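Local coordinates for possible atls1-like light-inducible protein (PDB 2XCZ) that is of unestablished function but belongs to the macrophage migration inhibitory factor (MIF) family, whose small alpha/beta subunits assemble as trimers, at residues V76-C81 against I95-F99. Residue numbers count along the deposited sequence, not the author numbering.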
loop_
_atom_site.group_PDB
_atom_site.type_symbol
_atom_site.label_atom_id
_atom_site.label_comp_id
_atom_site.label_asym_id
_atom_site.label_seq_id
_atom_site.Cartn_x
_atom_site.Cartn_y
_atom_site.Cartn_z
ATOM N N VAL A 76 -15.075 12.763 -0.188
ATOM C CA VAL A 76 -14.570 11.538 0.440
ATOM C C VAL A 76 -13.573 11.907 1.544
ATOM O O VAL A 76 -13.611 11.358 2.650
ATOM C CB VAL A 76 -13.940 10.549 -0.582
ATOM C CG1 VAL A 76 -13.270 9.380 0.138
ATOM C CG2 VAL A 76 -15.005 10.021 -1.567
ATOM N N SER A 77 -12.714 12.878 1.270
ATOM C CA SER A 77 -11.751 13.301 2.277
ATOM C C SER A 77 -12.466 13.855 3.516
ATOM O O SER A 77 -12.088 13.553 4.643
ATOM C CB SER A 77 -10.778 14.326 1.697
ATOM O OG SER A 77 -9.864 14.739 2.689
ATOM N N GLU A 78 -13.515 14.640 3.304
ATOM C CA GLU A 78 -14.268 15.165 4.438
ATOM C C GLU A 78 -14.854 14.017 5.273
ATOM O O GLU A 78 -14.706 13.999 6.501
ATOM C CB GLU A 78 -15.346 16.149 3.970
ATOM C CG GLU A 78 -16.131 16.819 5.099
ATOM C CD GLU A 78 -17.311 17.636 4.590
ATOM O OE1 GLU A 78 -17.740 17.440 3.425
ATOM O OE2 GLU A 78 -17.819 18.478 5.365
ATOM N N LEU A 79 -15.487 13.055 4.603
ATOM C CA LEU A 79 -16.039 11.875 5.269
ATOM C C LEU A 79 -14.978 11.104 6.048
ATOM O O LEU A 79 -15.144 10.817 7.249
ATOM C CB LEU A 79 -16.717 10.941 4.250
ATOM C CG LEU A 79 -17.020 9.504 4.712
ATOM C CD1 LEU A 79 -18.090 9.448 5.816
ATOM C CD2 LEU A 79 -17.407 8.640 3.506
ATOM N N VAL A 80 -13.895 10.766 5.351
ATOM C CA VAL A 80 -12.862 9.892 5.891
ATOM C C VAL A 80 -12.103 10.556 7.041
ATOM O O VAL A 80 -11.907 9.942 8.100
ATOM C CB VAL A 80 -11.904 9.418 4.774
ATOM C CG1 VAL A 80 -10.672 8.717 5.344
ATOM C CG2 VAL A 80 -12.655 8.488 3.827
ATOM N N CYS A 81 -11.683 11.805 6.844
ATOM C CA CYS A 81 -10.961 12.532 7.897
ATOM C C CYS A 81 -11.856 12.709 9.117
ATOM O O CYS A 81 -11.404 12.538 10.252
ATOM C CB CYS A 81 -10.453 13.883 7.406
ATOM S SG CYS A 81 -9.125 13.738 6.201
ATOM N N ILE A 95 -3.895 13.735 8.736
ATOM C CA ILE A 95 -4.376 12.634 7.882
ATOM C C ILE A 95 -4.084 12.917 6.413
ATOM O O ILE A 95 -4.405 13.998 5.911
ATOM C CB ILE A 95 -5.899 12.389 8.074
ATOM C CG1 ILE A 95 -6.202 12.082 9.556
ATOM C CG2 ILE A 95 -6.380 11.276 7.121
ATOM C CD1 ILE A 95 -7.671 11.962 9.875
ATOM N N TYR A 96 -3.444 11.954 5.743
ATOM C CA TYR A 96 -3.260 12.000 4.291
ATOM C C TYR A 96 -4.071 10.888 3.648
ATOM O O TYR A 96 -4.180 9.789 4.199
ATOM C CB TYR A 96 -1.794 11.771 3.932
ATOM C CG TYR A 96 -0.923 13.002 3.845
ATOM C CD1 TYR A 96 -1.461 14.281 3.929
ATOM C CD2 TYR A 96 0.441 12.879 3.597
ATOM C CE1 TYR A 96 -0.651 15.417 3.805
ATOM C CE2 TYR A 96 1.256 14.001 3.488
ATOM C CZ TYR A 96 0.703 15.260 3.581
ATOM O OH TYR A 96 1.495 16.388 3.449
ATOM N N ILE A 97 -4.623 11.183 2.473
ATOM C CA ILE A 97 -5.345 10.198 1.685
ATOM C C ILE A 97 -4.805 10.167 0.273
ATOM O O ILE A 97 -4.808 11.206 -0.427
ATOM C CB ILE A 97 -6.879 10.465 1.649
ATOM C CG1 ILE A 97 -7.457 10.600 3.071
ATOM C CG2 ILE A 97 -7.587 9.347 0.892
ATOM C CD1 ILE A 97 -8.873 11.172 3.080
ATOM N N GLY A 98 -4.370 8.985 -0.172
ATOM C CA GLY A 98 -3.991 8.810 -1.590
ATOM C C GLY A 98 -5.143 8.184 -2.354
ATOM O O GLY A 98 -5.574 7.062 -2.031
ATOM N N PHE A 99 -5.629 8.892 -3.379
ATOM C CA PHE A 99 -6.741 8.408 -4.215
ATOM C C PHE A 99 -6.249 7.832 -5.543
ATOM O O PHE A 99 -5.285 8.341 -6.121
ATOM C CB PHE A 99 -7.694 9.568 -4.571
ATOM C CG PHE A 99 -8.517 10.071 -3.423
ATOM C CD1 PHE A 99 -9.778 9.524 -3.158
ATOM C CD2 PHE A 99 -8.048 11.104 -2.618
ATOM C CE1 PHE A 99 -10.544 9.998 -2.121
ATOM C CE2 PHE A 99 -8.809 11.602 -1.563
ATOM C CZ PHE A 99 -10.062 11.042 -1.295
#
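Helix segment 76-81 lies across strand segment 95-99 at 135° between chain directions, their axes 9.7 Å apart at closest approach. Alternation along the strand turns Ile95, Ile97 and Phe99 toward the helix and Tyr96 away from it. Ile97 is the central bump: its CD1 enters the hollow between Ser77, Val80 and Cys81, lying 3.7 Å from Ser77 CA, 3.8 Å from Val80 CG1 and 4.0 Å from Cys81 SG. At one end the Phe99 ring presents its edge, with CE1 3.6 Å from Val76 CG1 and CZ 4.1 Å from Ser77 N; at the other, Ile95 CG2 meets Cys81 SG at 3.8 Å. The close approaches here are van der Waals contacts between mainly apolar side chains; Ser77 OG touches Ile97 CD1 at 3.7 Å while hydrogen-bonding Ser112 O of the second subunit. This is helix-on-sheet packing within the beta-alpha-beta unit 58-64, 72-88, 95-101. Strand 95-101 runs parallel to 58-64, Val76 also touches helix 16-31, and at Tyr96 and Ile97 the sheet continues antiparallel into a strand of the second subunit.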